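PDB 3H1T: type I site-specific restriction-modification system, R (Restriction) subunit from Vibrio vulnificus, which probably uses ATP hydrolysis to move DNA in a type I restriction enzyme, here as the N-terminal part of the subunit. Local coordinates for residues L523-V526 with S531-K534; I554-Y557 with A561-N564; S224-R229 with Y233-I238; R189-V194 with S219-S224; A458-N461 with L466-K469. One frame throughout, in Å; residues are numbered along the deposited sequence.

The contacts fall into two groups, one in each RecA-like domain of the putative motor. Along the chain the order is contact 4, contact 3, contact 5, contact 1, contact 2. Contacts 4 and 3 share Ser-224 and lie about 10 Å apart between centres, one pairing helices 181-195 and 211-224, the other folding the loop that leads on to strand 238-242. Contacts 1 and 2 are about 8 Å apart between centres and meet at the neighbouring strands 518-524 and 552-556. Contact 5 belongs to the same second domain but lies on its surface, about 26 Å from each of them between centres. Contacts 1 and 4, about 35 Å apart between centres, thus mark separate domains of a two-domain helicase-like core.

Contact 1 (L523-V526 with S531-K534); sequences LARV and SEFK
Arg-525 and Glu-532 head toward each other across the strand-to-helix connection of a beta-alpha-beta unit in the second RecA-like domain, where strand 518-524 gives way to helix 530-537. The chain of Glu-532 is extended beyond CG, which stands anti to the backbone N (chi1 174°), and this carries the carboxylate out from the helix. Arg-525 answers with a bend at chi3 that presents one corner of its guanidinium. NH1 of Arg-525 meets OE2 of Glu-532 at 2.8 Å, close to the guanidinium plane and at its edge. The two flat groups do not lie side by side, their planes being 61° apart, and the hydrogen bond within this salt bridge is weak, with an N-H...O angle of 134°. Gln-507 firms up the pair from outside: its NE2 bonds to Glu-532 OE2 and its OE1 takes Arg-525 NH2, so a single amide spans acid and base.

Leu-523 and Phe-533 form the apolar half. Their side chains cross at about a right angle, the leucine rising from the sheet toward the helix and its CD1 meeting the ring obliquely. Phe-565 meets the same ring with its plane only slightly inclined. On the far side of the helix, Ser-531 bonds to Asp-345, beyond strand 333-338 of the first domain's sheet, so helix 530-537 lies at the boundary between the two domains. The touch between leucine and ring comes down to Leu-523 CD1 and Phe-533 CE1, 4.1 Å apart.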
# COMPACT_ATOMS: atom_id res chain seq x y z
N LEU A 523 -5.11 18.27 -11.16
CA LEU A 523 -6.28 18.69 -10.40
C LEU A 523 -7.03 19.92 -10.96
O LEU A 523 -6.51 21.03 -10.95
CB LEU A 523 -5.86 18.99 -8.96
CG LEU A 523 -5.33 17.86 -8.09
CD1 LEU A 523 -4.94 18.41 -6.72
CD2 LEU A 523 -6.41 16.81 -7.92
N ALA A 524 -8.25 19.71 -11.43
CA ALA A 524 -9.05 20.81 -11.96
C ALA A 524 -10.44 20.69 -11.39
O ALA A 524 -11.42 20.92 -12.08
CB ALA A 524 -9.10 20.74 -13.48
N ARG A 525 -10.51 20.34 -10.12
CA ARG A 525 -11.78 20.16 -9.47
C ARG A 525 -11.72 20.42 -7.99
O ARG A 525 -10.64 20.50 -7.40
CB ARG A 525 -12.25 18.72 -9.68
CG ARG A 525 -11.45 17.73 -8.87
CD ARG A 525 -11.92 16.34 -9.13
NE ARG A 525 -13.37 16.30 -9.12
CZ ARG A 525 -14.08 15.37 -8.49
NH1 ARG A 525 -13.46 14.41 -7.82
NH2 ARG A 525 -15.40 15.41 -8.53
N VAL A 526 -12.90 20.53 -7.40
CA VAL A 526 -13.03 20.74 -5.98
C VAL A 526 -12.97 19.36 -5.35
O VAL A 526 -13.83 18.52 -5.61
CB VAL A 526 -14.41 21.37 -5.62
CG1 VAL A 526 -14.57 21.45 -4.10
CG2 VAL A 526 -14.53 22.75 -6.23
N SER A 531 -10.07 11.36 1.69
CA SER A 531 -10.04 10.05 1.05
C SER A 531 -9.95 10.20 -0.46
O SER A 531 -9.18 9.50 -1.11
CB SER A 531 -11.28 9.22 1.41
OG SER A 531 -11.23 8.80 2.77
N GLU A 532 -10.73 11.14 -1.01
CA GLU A 532 -10.73 11.38 -2.45
C GLU A 532 -9.40 11.95 -2.90
O GLU A 532 -8.89 11.57 -3.93
CB GLU A 532 -11.86 12.35 -2.85
CG GLU A 532 -11.81 12.76 -4.33
CD GLU A 532 -13.08 13.46 -4.82
OE1 GLU A 532 -13.32 14.64 -4.49
OE2 GLU A 532 -13.85 12.81 -5.56
N PHE A 533 -8.85 12.86 -2.11
CA PHE A 533 -7.57 13.46 -2.46
C PHE A 533 -6.49 12.39 -2.61
O PHE A 533 -5.76 12.34 -3.60
CB PHE A 533 -7.14 14.48 -1.40
CG PHE A 533 -5.84 15.15 -1.71
CD1 PHE A 533 -5.79 16.23 -2.60
CD2 PHE A 533 -4.65 14.70 -1.13
CE1 PHE A 533 -4.56 16.85 -2.90
CE2 PHE A 533 -3.43 15.31 -1.42
CZ PHE A 533 -3.38 16.39 -2.31
N LYS A 534 -6.39 11.52 -1.60
CA LYS A 534 -5.40 10.46 -1.61
C LYS A 534 -5.59 9.44 -2.72
O LYS A 534 -4.63 8.81 -3.16
CB LYS A 534 -5.38 9.75 -0.25
CG LYS A 534 -4.85 10.62 0.88
CD LYS A 534 -4.30 9.80 2.03
CE LYS A 534 -4.04 10.66 3.28
NZ LYS A 534 -2.98 11.71 3.12

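Contact 2 (I554-Y557 with A561-N564); sequences IIDY and ATQN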
# COMPACT_ATOMS: atom_id res chain seq x y z
N ILE A 554 2.29 16.37 -9.75
CA ILE A 554 0.93 16.68 -9.36
C ILE A 554 0.77 18.16 -9.68
O ILE A 554 1.31 19.01 -8.97
CB ILE A 554 0.69 16.46 -7.87
CG1 ILE A 554 0.72 14.96 -7.53
CG2 ILE A 554 -0.65 17.05 -7.47
CD1 ILE A 554 0.55 14.68 -6.01
N ILE A 555 0.10 18.46 -10.78
CA ILE A 555 -0.14 19.84 -11.18
C ILE A 555 -1.50 20.22 -10.56
O ILE A 555 -2.52 19.61 -10.86
CB ILE A 555 -0.19 19.98 -12.72
CG1 ILE A 555 1.16 19.64 -13.35
CG2 ILE A 555 -0.52 21.40 -13.09
CD1 ILE A 555 1.51 18.17 -13.38
N ASP A 556 -1.48 21.21 -9.67
CA ASP A 556 -2.68 21.66 -8.95
C ASP A 556 -3.22 23.02 -9.42
O ASP A 556 -2.63 24.07 -9.14
CB ASP A 556 -2.34 21.75 -7.45
CG ASP A 556 -3.57 21.89 -6.56
OD1 ASP A 556 -4.69 21.99 -7.09
OD2 ASP A 556 -3.40 21.90 -5.33
N TYR A 557 -4.35 23.00 -10.13
CA TYR A 557 -4.97 24.22 -10.66
C TYR A 557 -6.05 24.77 -9.74
O TYR A 557 -6.59 25.85 -9.99
CB TYR A 557 -5.58 23.94 -12.03
CG TYR A 557 -4.54 23.77 -13.12
CD1 TYR A 557 -3.79 24.86 -13.57
CD2 TYR A 557 -4.29 22.51 -13.69
CE1 TYR A 557 -2.82 24.71 -14.54
CE2 TYR A 557 -3.31 22.35 -14.67
CZ TYR A 557 -2.58 23.46 -15.09
OH TYR A 557 -1.62 23.32 -16.05
N ALA A 561 -6.05 22.68 -3.05
CA ALA A 561 -6.17 21.25 -2.75
C ALA A 561 -4.91 20.68 -2.11
O ALA A 561 -4.98 20.10 -1.02
CB ALA A 561 -6.51 20.46 -4.02
N THR A 562 -3.76 20.84 -2.76
CA THR A 562 -2.52 20.31 -2.22
C THR A 562 -2.09 20.94 -0.89
O THR A 562 -1.27 20.37 -0.17
CB THR A 562 -1.37 20.45 -3.24
OG1 THR A 562 -1.30 21.81 -3.70
CG2 THR A 562 -1.61 19.57 -4.45
N GLN A 563 -2.63 22.11 -0.55
CA GLN A 563 -2.28 22.76 0.73
C GLN A 563 -3.29 22.29 1.76
O GLN A 563 -2.97 21.95 2.89
CB GLN A 563 -2.34 24.29 0.60
CG GLN A 563 -1.52 24.83 -0.56
CD GLN A 563 -1.10 26.29 -0.39
OE1 GLN A 563 -1.81 27.20 -0.80
NE2 GLN A 563 0.06 26.50 0.24
N ASN A 564 -4.54 22.28 1.33
CA ASN A 564 -5.65 21.87 2.17
C ASN A 564 -5.52 20.43 2.68
O ASN A 564 -5.76 20.17 3.86
CB ASN A 564 -6.95 22.01 1.37
CG ASN A 564 -8.11 22.49 2.20
OD1 ASN A 564 -8.66 21.76 3.03
ND2 ASN A 564 -8.51 23.74 1.97
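Asp-556 turns its CG anti to the backbone N (chi1 -166°), pointing the carboxylate off strand 552-556, while Thr-562 sets OG1 between its own backbone N and carbonyl carbon (chi1 52°), which leaves OG1 and the amide N both facing the aspartate. The two residues meet head-on, and one oxygen of the acid takes both donors of the threonine. This joins a strand of the second RecA-like domain's sheet to the short helix 561-564 that follows after a tight connection.

The two bonds use Asp-556 OD2 differently. Thr-562 OG1 gives its proton to the anti lone pair, the one away from OD1, at 2.7 Å from OD2. Thr-562 N approaches nearly along the C-O axis, 2.8 Å from Asp-556 OD2, and its bond is almost straight at 165°. The other oxygen, OD1, bonds to Thr-558 OG1 in the connection, so both ends of the carboxylate are held and its rotation is fixed. Thr-558 OG1 also receives Ala-561 N, which ties the start of the helix into the same small network.

Apolar groups close in around this polar centre. The methyl of Ala-561 lies against the carboxylate, with CB 3.7 Å from Asp-556 OD2, and it also packs on Leu-523 of the neighbouring strand. Ile-554 and Thr-562 pass one another, running contrary ways and touching through their methyl branches: Ile-554 CG2 is 4.0 Å from Thr-562 CG2.

Contact 3 (S224-R229 with Y233-I238); sequences SARWNR and YRKPRI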
# COMPACT_ATOMS: atom_id res chain seq x y z
N SER A 224 -6.30 -23.54 4.23
CA SER A 224 -5.52 -24.76 4.20
C SER A 224 -5.31 -25.38 5.58
O SER A 224 -5.09 -26.58 5.69
CB SER A 224 -4.17 -24.49 3.52
OG SER A 224 -3.59 -23.30 4.03
N ALA A 225 -5.37 -24.56 6.62
CA ALA A 225 -5.15 -25.02 7.99
C ALA A 225 -6.42 -25.59 8.63
O ALA A 225 -6.39 -26.09 9.76
CB ALA A 225 -4.63 -23.87 8.84
N ARG A 226 -7.53 -25.50 7.91
CA ARG A 226 -8.81 -25.99 8.38
C ARG A 226 -9.29 -25.19 9.60
O ARG A 226 -9.92 -25.75 10.51
CB ARG A 226 -8.74 -27.48 8.76
CG ARG A 226 -8.17 -28.40 7.69
CD ARG A 226 -8.79 -28.14 6.32
NE ARG A 226 -8.84 -29.36 5.51
CZ ARG A 226 -9.59 -30.42 5.81
NH1 ARG A 226 -10.35 -30.40 6.90
NH2 ARG A 226 -9.59 -31.49 5.02
N TRP A 227 -8.97 -23.90 9.64
CA TRP A 227 -9.40 -23.03 10.73
C TRP A 227 -10.85 -22.62 10.52
O TRP A 227 -11.33 -22.54 9.38
CB TRP A 227 -8.55 -21.74 10.80
CG TRP A 227 -9.25 -20.62 11.58
CD1 TRP A 227 -9.25 -20.44 12.94
CD2 TRP A 227 -10.21 -19.69 11.06
NE1 TRP A 227 -10.15 -19.46 13.29
CE2 TRP A 227 -10.75 -18.98 12.16
CE3 TRP A 227 -10.66 -19.38 9.76
CZ2 TRP A 227 -11.73 -18.00 12.01
CZ3 TRP A 227 -11.64 -18.40 9.62
CH2 TRP A 227 -12.16 -17.72 10.74
N ASN A 228 -11.56 -22.35 11.61
CA ASN A 228 -12.93 -21.89 11.50
C ASN A 228 -13.50 -21.49 12.85
O ASN A 228 -12.92 -21.78 13.89
CB ASN A 228 -13.83 -22.93 10.80
CG ASN A 228 -14.05 -24.20 11.62
OD1 ASN A 228 -15.17 -24.72 11.67
ND2 ASN A 228 -12.98 -24.72 12.25
N ARG A 229 -14.63 -20.79 12.81
CA ARG A 229 -15.32 -20.30 14.00
C ARG A 229 -15.70 -21.35 15.05
O ARG A 229 -15.56 -21.11 16.27
CB ARG A 229 -16.60 -19.58 13.60
CG ARG A 229 -16.42 -18.26 12.88
CD ARG A 229 -17.48 -17.31 13.40
NE ARG A 229 -18.78 -17.97 13.46
CZ ARG A 229 -19.74 -17.82 12.55
NH1 ARG A 229 -19.55 -17.02 11.51
NH2 ARG A 229 -20.88 -18.49 12.68
N TYR A 233 -13.29 -29.87 11.96
CA TYR A 233 -12.35 -30.05 10.86
C TYR A 233 -12.71 -29.35 9.54
O TYR A 233 -11.83 -29.16 8.69
CB TYR A 233 -12.10 -31.55 10.61
CG TYR A 233 -11.30 -32.18 11.74
CD1 TYR A 233 -10.10 -31.61 12.17
CD2 TYR A 233 -11.76 -33.32 12.40
CE1 TYR A 233 -9.37 -32.15 13.23
CE2 TYR A 233 -11.03 -33.88 13.47
CZ TYR A 233 -9.84 -33.28 13.88
OH TYR A 233 -9.14 -33.78 14.96
N ARG A 234 -13.96 -28.92 9.38
CA ARG A 234 -14.40 -28.26 8.15
C ARG A 234 -13.53 -27.09 7.69
O ARG A 234 -12.93 -26.39 8.51
CB ARG A 234 -15.85 -27.72 8.29
CG ARG A 234 -17.00 -28.71 8.01
CD ARG A 234 -16.60 -29.85 7.07
NE ARG A 234 -15.68 -30.75 7.75
CZ ARG A 234 -15.67 -32.07 7.60
NH1 ARG A 234 -16.55 -32.65 6.79
NH2 ARG A 234 -14.79 -32.80 8.28
N LYS A 235 -13.46 -26.91 6.38
CA LYS A 235 -12.73 -25.79 5.80
C LYS A 235 -13.55 -24.56 6.20
O LYS A 235 -14.74 -24.65 6.51
CB LYS A 235 -12.69 -25.88 4.27
CG LYS A 235 -11.80 -26.96 3.72
CD LYS A 235 -10.34 -26.55 3.75
CE LYS A 235 -9.47 -27.55 3.01
NZ LYS A 235 -8.01 -27.29 3.23
N PRO A 236 -12.91 -23.39 6.21
CA PRO A 236 -13.66 -22.19 6.58
C PRO A 236 -14.40 -21.64 5.36
O PRO A 236 -14.08 -21.97 4.22
CB PRO A 236 -12.56 -21.26 7.08
CG PRO A 236 -11.45 -21.58 6.14
CD PRO A 236 -11.46 -23.10 6.15
N ARG A 237 -15.41 -20.80 5.59
CA ARG A 237 -16.12 -20.20 4.47
C ARG A 237 -15.71 -18.73 4.53
O ARG A 237 -15.85 -18.08 5.58
CB ARG A 237 -17.62 -20.38 4.62
CG ARG A 237 -18.34 -20.76 3.32
CD ARG A 237 -19.29 -21.91 3.60
NE ARG A 237 -19.73 -21.91 4.99
CZ ARG A 237 -20.56 -22.80 5.52
NH1 ARG A 237 -21.05 -23.78 4.75
NH2 ARG A 237 -20.88 -22.74 6.81
N ILE A 238 -15.22 -18.21 3.41
CA ILE A 238 -14.71 -16.85 3.33
C ILE A 238 -15.31 -16.02 2.20
O ILE A 238 -15.32 -16.46 1.04
CB ILE A 238 -13.16 -16.88 3.13
CG1 ILE A 238 -12.54 -17.94 4.03
CG2 ILE A 238 -12.56 -15.52 3.45
CD1 ILE A 238 -12.86 -17.74 5.49
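Arg-226 makes the polar link to Tyr-233, offering an edge of its guanidinium to a backbone carbonyl. Arg-226 NH1 lies 2.6 Å from Tyr-233 O, in the guanidinium plane, but the N-H...O angle of 123° makes the bond weak despite the short distance. A bend at chi2 (-47°) brings the arginine chain over toward the 233-235 limb of the loop.

Close like charges come next. Lys-235, also bent at chi2, runs over one face of the same guanidinium with its CG, and farther out its amine NZ stands 3.2 Å from Arg-226 NE. These are two donors and no bond joins them; the lysine's CD and CE lie close along Arg-226 CD and NE in tight packing, with Lys-235 CE 3.2 Å from Arg-226 NE. The lysine also makes a cation-pi contact with Trp-223, which may offset part of the repulsion.

The chain turns a corner here: Arg-226, with positive phi, ends helix 211-224 in a Schellman motif, and the loop that follows leads to strand 238-242 of the parallel sheet in the first RecA-like domain. The touching parts of its two limbs run at 90° to one another.

Apolar packing fills the inner end. Trp-227 and Pro-236 meet at a slant, CE3 of the indole 3.8 Å from Pro-236 CB, while Ile-238 comes to the ring's edge with its CD1 4.4 Å from Trp-227 CZ3. Asp-304, just before strand 305-308, accepts the backbone N of Arg-237 on OD1 and that of Arg-229 on OD2.

Contact 4 (R189-V194 with S219-S224); sequences RAVQSV and SWKLWS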
# COMPACT_ATOMS: atom_id res chain seq x y z
N ARG A 189 -0.42 -10.43 11.52
CA ARG A 189 -1.18 -9.78 12.59
C ARG A 189 -2.67 -10.02 12.43
O ARG A 189 -3.42 -9.98 13.40
CB ARG A 189 -0.91 -8.28 12.62
CG ARG A 189 0.52 -7.97 12.95
CD ARG A 189 0.69 -6.54 13.39
NE ARG A 189 2.09 -6.27 13.70
CZ ARG A 189 2.57 -5.05 13.92
NH1 ARG A 189 1.76 -4.00 13.89
NH2 ARG A 189 3.86 -4.89 14.15
N ALA A 190 -3.09 -10.25 11.19
CA ALA A 190 -4.49 -10.50 10.89
C ALA A 190 -4.83 -11.90 11.39
O ALA A 190 -5.78 -12.09 12.14
CB ALA A 190 -4.72 -10.42 9.39
N VAL A 191 -4.01 -12.87 10.98
CA VAL A 191 -4.19 -14.26 11.38
C VAL A 191 -4.11 -14.39 12.89
O VAL A 191 -4.85 -15.15 13.50
CB VAL A 191 -3.09 -15.13 10.76
CG1 VAL A 191 -3.19 -16.56 11.27
CG2 VAL A 191 -3.19 -15.07 9.24
N GLN A 192 -3.20 -13.61 13.47
CA GLN A 192 -2.99 -13.58 14.92
C GLN A 192 -4.25 -13.03 15.59
O GLN A 192 -4.76 -13.59 16.55
CB GLN A 192 -1.79 -12.68 15.22
CG GLN A 192 -1.18 -12.77 16.60
CD GLN A 192 0.03 -11.83 16.75
OE1 GLN A 192 1.09 -12.06 16.16
NE2 GLN A 192 -0.15 -10.75 17.52
N SER A 193 -4.74 -11.91 15.06
CA SER A 193 -5.94 -11.26 15.57
C SER A 193 -7.11 -12.25 15.64
O SER A 193 -7.80 -12.35 16.66
CB SER A 193 -6.35 -10.09 14.68
OG SER A 193 -5.44 -9.01 14.80
N VAL A 194 -7.34 -12.95 14.54
CA VAL A 194 -8.41 -13.92 14.44
C VAL A 194 -8.24 -15.03 15.46
O VAL A 194 -9.19 -15.43 16.13
CB VAL A 194 -8.46 -14.53 13.02
CG1 VAL A 194 -9.48 -15.63 12.95
CG2 VAL A 194 -8.80 -13.44 12.02
N SER A 219 -6.39 -15.67 3.74
CA SER A 219 -7.37 -16.69 3.35
C SER A 219 -6.69 -18.04 3.19
O SER A 219 -7.16 -19.04 3.72
CB SER A 219 -8.02 -16.31 2.02
OG SER A 219 -8.45 -14.96 2.04
N TRP A 220 -5.58 -18.07 2.46
CA TRP A 220 -4.89 -19.33 2.25
C TRP A 220 -4.41 -19.92 3.59
O TRP A 220 -4.68 -21.09 3.88
CB TRP A 220 -3.71 -19.13 1.29
CG TRP A 220 -3.01 -20.39 0.94
CD1 TRP A 220 -1.83 -20.83 1.45
CD2 TRP A 220 -3.42 -21.37 -0.02
NE1 TRP A 220 -1.47 -22.02 0.87
CE2 TRP A 220 -2.43 -22.38 -0.04
CE3 TRP A 220 -4.53 -21.49 -0.87
CZ2 TRP A 220 -2.51 -23.50 -0.88
CZ3 TRP A 220 -4.61 -22.61 -1.71
CH2 TRP A 220 -3.61 -23.60 -1.70
N LYS A 221 -3.75 -19.11 4.41
CA LYS A 221 -3.26 -19.59 5.70
C LYS A 221 -4.37 -20.24 6.52
O LYS A 221 -4.24 -21.40 6.93
CB LYS A 221 -2.61 -18.44 6.50
CG LYS A 221 -1.15 -18.16 6.15
CD LYS A 221 -0.55 -17.01 6.96
CE LYS A 221 -0.40 -17.35 8.45
NZ LYS A 221 0.67 -18.35 8.72
N LEU A 222 -5.46 -19.52 6.75
CA LEU A 222 -6.57 -20.05 7.53
C LEU A 222 -7.33 -21.19 6.83
O LEU A 222 -7.76 -22.13 7.50
CB LEU A 222 -7.55 -18.92 7.87
CG LEU A 222 -7.04 -17.85 8.82
CD1 LEU A 222 -7.79 -16.56 8.58
CD2 LEU A 222 -7.19 -18.32 10.25
N TRP A 223 -7.48 -21.11 5.51
CA TRP A 223 -8.20 -22.15 4.78
C TRP A 223 -7.48 -23.50 4.83
O TRP A 223 -7.98 -24.48 5.39
CB TRP A 223 -8.37 -21.74 3.31
CG TRP A 223 -9.17 -22.72 2.50
CD1 TRP A 223 -10.50 -23.04 2.66
CD2 TRP A 223 -8.70 -23.49 1.39
NE1 TRP A 223 -10.88 -23.96 1.71
CE2 TRP A 223 -9.79 -24.25 0.92
CE3 TRP A 223 -7.46 -23.61 0.74
CZ2 TRP A 223 -9.68 -25.12 -0.18
CZ3 TRP A 223 -7.35 -24.48 -0.34
CH2 TRP A 223 -8.46 -25.22 -0.79
N SER A 224 -6.30 -23.54 4.23
CA SER A 224 -5.52 -24.76 4.20
C SER A 224 -5.31 -25.38 5.58
O SER A 224 -5.09 -26.58 5.69
CB SER A 224 -4.17 -24.49 3.52
OG SER A 224 -3.59 -23.30 4.03
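Val-191 and Lys-221 meet without any flat group between them; the indole of Trp-220 lies elsewhere on the helix, with Ser-224 OG over one of its faces, offset toward the rim, and with His-172 and Phe-259 in edge-to-face contact. Trp-223 has its own edge-to-face contact with Phe-259.

The seam itself is aliphatic. The lysine chain bends at chi3 (68°) and again at chi4, and crosses the valine at about a right angle. That bend lays Lys-221 CE 3.7 Å from Val-191 CG2 and turns the amine away to the carbonyls of Ser-169 and Leu-167, which satisfy it in a buried setting. Leu-222 works between two valines a helical turn apart: its CD2 is 4.4 Å from Val-194 CG1 and 4.5 Å from Val-191 CG1.

These residues pair helices 181-195 and 211-224 of the first RecA-like domain, the second of which starts at the end of the P-loop (Walker A) sequence that follows strand 200-205. The segment axes pass 10.5 Å apart at an angle of 42°. Trp-227 packs against both Val-194 and Leu-222. Leu-222 touches Leu-305 of strand 305-308, and Val-194 touches Phe-333 and Ile-335 of strand 333-338.

On the other flank of helix 181-195, Ser-193 OG bonds to Arg-189 O at 2.6 Å. That carbonyl also accepts Ser-193 N, and the two donors arrive from opposite faces of its plane.

Contact 5 (A458-N461 with L466-K469); sequences ALNN and LSRK
Asn-460 and Ser-467 mark the nearest approach of the two backbones, CA to CA 6.3 Å, where the last turns of helix 449-462 face the short helix 464-467 across a brief turn. Ser-467 directs its CB toward the longer helix. With OG anti to the carbonyl carbon and beside its own N (chi1 -69°), the hydroxyl comes up to the main chain opposite and gives its proton to Asn-460 O, the two oxygens 3.1 Å apart. The approach is far from the carbonyl's axis: the C=O...O angle is 117° and the donor stands above the carbonyl plane, 36° out of it, instead of on a lone pair. A weak hydrogen bond also runs from this hydroxyl back to Asn-463 O, in the turn after helix 449-462.

The Asn-460 side chain flanks this bond. Its CG is anti to the backbone N, which brings the amide alongside the serine, CG being 3.3 Å from Ser-467 OG. Both residues also touch a neighbouring molecule in the crystal, and the lattice may influence their exact positions. Beyond the serine the chain keeps turning, with Lys-469 N bonded to Leu-466 O at 2.9 Å.

This is a small surface link in the second RecA-like domain, between a sheet-flanking helix and the connection toward the edge strand 474-476. Leu-459 packs inward on Ala-426 and Thr-430 and Ala-458 on Asp-423, all of helix 422-436, while Leu-466 reaches Phe-439 and Tyr-473, in the loops that lead into strands 441-446 and 474-476.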
# COMPACT_ATOMS: atom_id res chain seq x y z
N ALA A 458 -10.62 21.19 -25.63
CA ALA A 458 -9.63 22.25 -25.60
C ALA A 458 -8.23 21.69 -25.77
O ALA A 458 -7.48 22.11 -26.64
CB ALA A 458 -9.73 23.00 -24.29
N LEU A 459 -7.89 20.74 -24.91
CA LEU A 459 -6.57 20.12 -24.92
C LEU A 459 -6.28 19.52 -26.31
O LEU A 459 -5.15 19.58 -26.80
CB LEU A 459 -6.54 19.03 -23.83
CG LEU A 459 -5.68 19.09 -22.55
CD1 LEU A 459 -5.44 20.51 -22.07
CD2 LEU A 459 -6.38 18.27 -21.47
N ASN A 460 -7.31 18.94 -26.94
CA ASN A 460 -7.16 18.33 -28.27
C ASN A 460 -6.74 19.37 -29.29
O ASN A 460 -5.77 19.18 -30.02
CB ASN A 460 -8.47 17.70 -28.73
CG ASN A 460 -8.43 17.24 -30.19
OD1 ASN A 460 -8.49 18.06 -31.11
ND2 ASN A 460 -8.30 15.94 -30.40
N ASN A 461 -7.48 20.47 -29.35
CA ASN A 461 -7.17 21.52 -30.29
C ASN A 461 -5.84 22.21 -30.02
O ASN A 461 -5.20 22.70 -30.94
CB ASN A 461 -8.29 22.55 -30.32
CG ASN A 461 -9.60 21.96 -30.79
OD1 ASN A 461 -9.62 20.89 -31.41
ND2 ASN A 461 -10.69 22.65 -30.52
N LEU A 466 -0.63 16.83 -32.82
CA LEU A 466 -0.53 15.43 -32.44
C LEU A 466 -1.85 14.71 -32.69
O LEU A 466 -1.86 13.52 -33.00
CB LEU A 466 -0.15 15.29 -30.96
CG LEU A 466 1.23 15.80 -30.59
CD1 LEU A 466 1.52 15.47 -29.11
CD2 LEU A 466 2.26 15.14 -31.51
N SER A 467 -2.95 15.45 -32.54
CA SER A 467 -4.29 14.90 -32.77
C SER A 467 -4.41 14.36 -34.19
O SER A 467 -5.05 13.33 -34.43
CB SER A 467 -5.36 15.98 -32.56
OG SER A 467 -5.45 16.35 -31.20
N ARG A 468 -3.80 15.08 -35.13
CA ARG A 468 -3.81 14.70 -36.54
C ARG A 468 -2.99 13.46 -36.82
O ARG A 468 -3.09 12.88 -37.90
CB ARG A 468 -3.30 15.87 -37.38
CG ARG A 468 -2.87 15.52 -38.78
CD ARG A 468 -2.43 16.77 -39.50
NE ARG A 468 -1.97 17.78 -38.55
CZ ARG A 468 -1.79 19.05 -38.87
NH1 ARG A 468 -2.03 19.46 -40.12
NH2 ARG A 468 -1.41 19.93 -37.95
N LYS A 469 -2.20 13.04 -35.85
CA LYS A 469 -1.37 11.85 -36.02
C LYS A 469 -1.96 10.73 -35.17
O LYS A 469 -1.97 9.57 -35.57
CB LYS A 469 0.05 12.14 -35.55
CG LYS A 469 1.10 11.36 -36.29
CD LYS A 469 2.34 11.27 -35.46
CE LYS A 469 3.35 10.37 -36.12
NZ LYS A 469 4.51 10.14 -35.21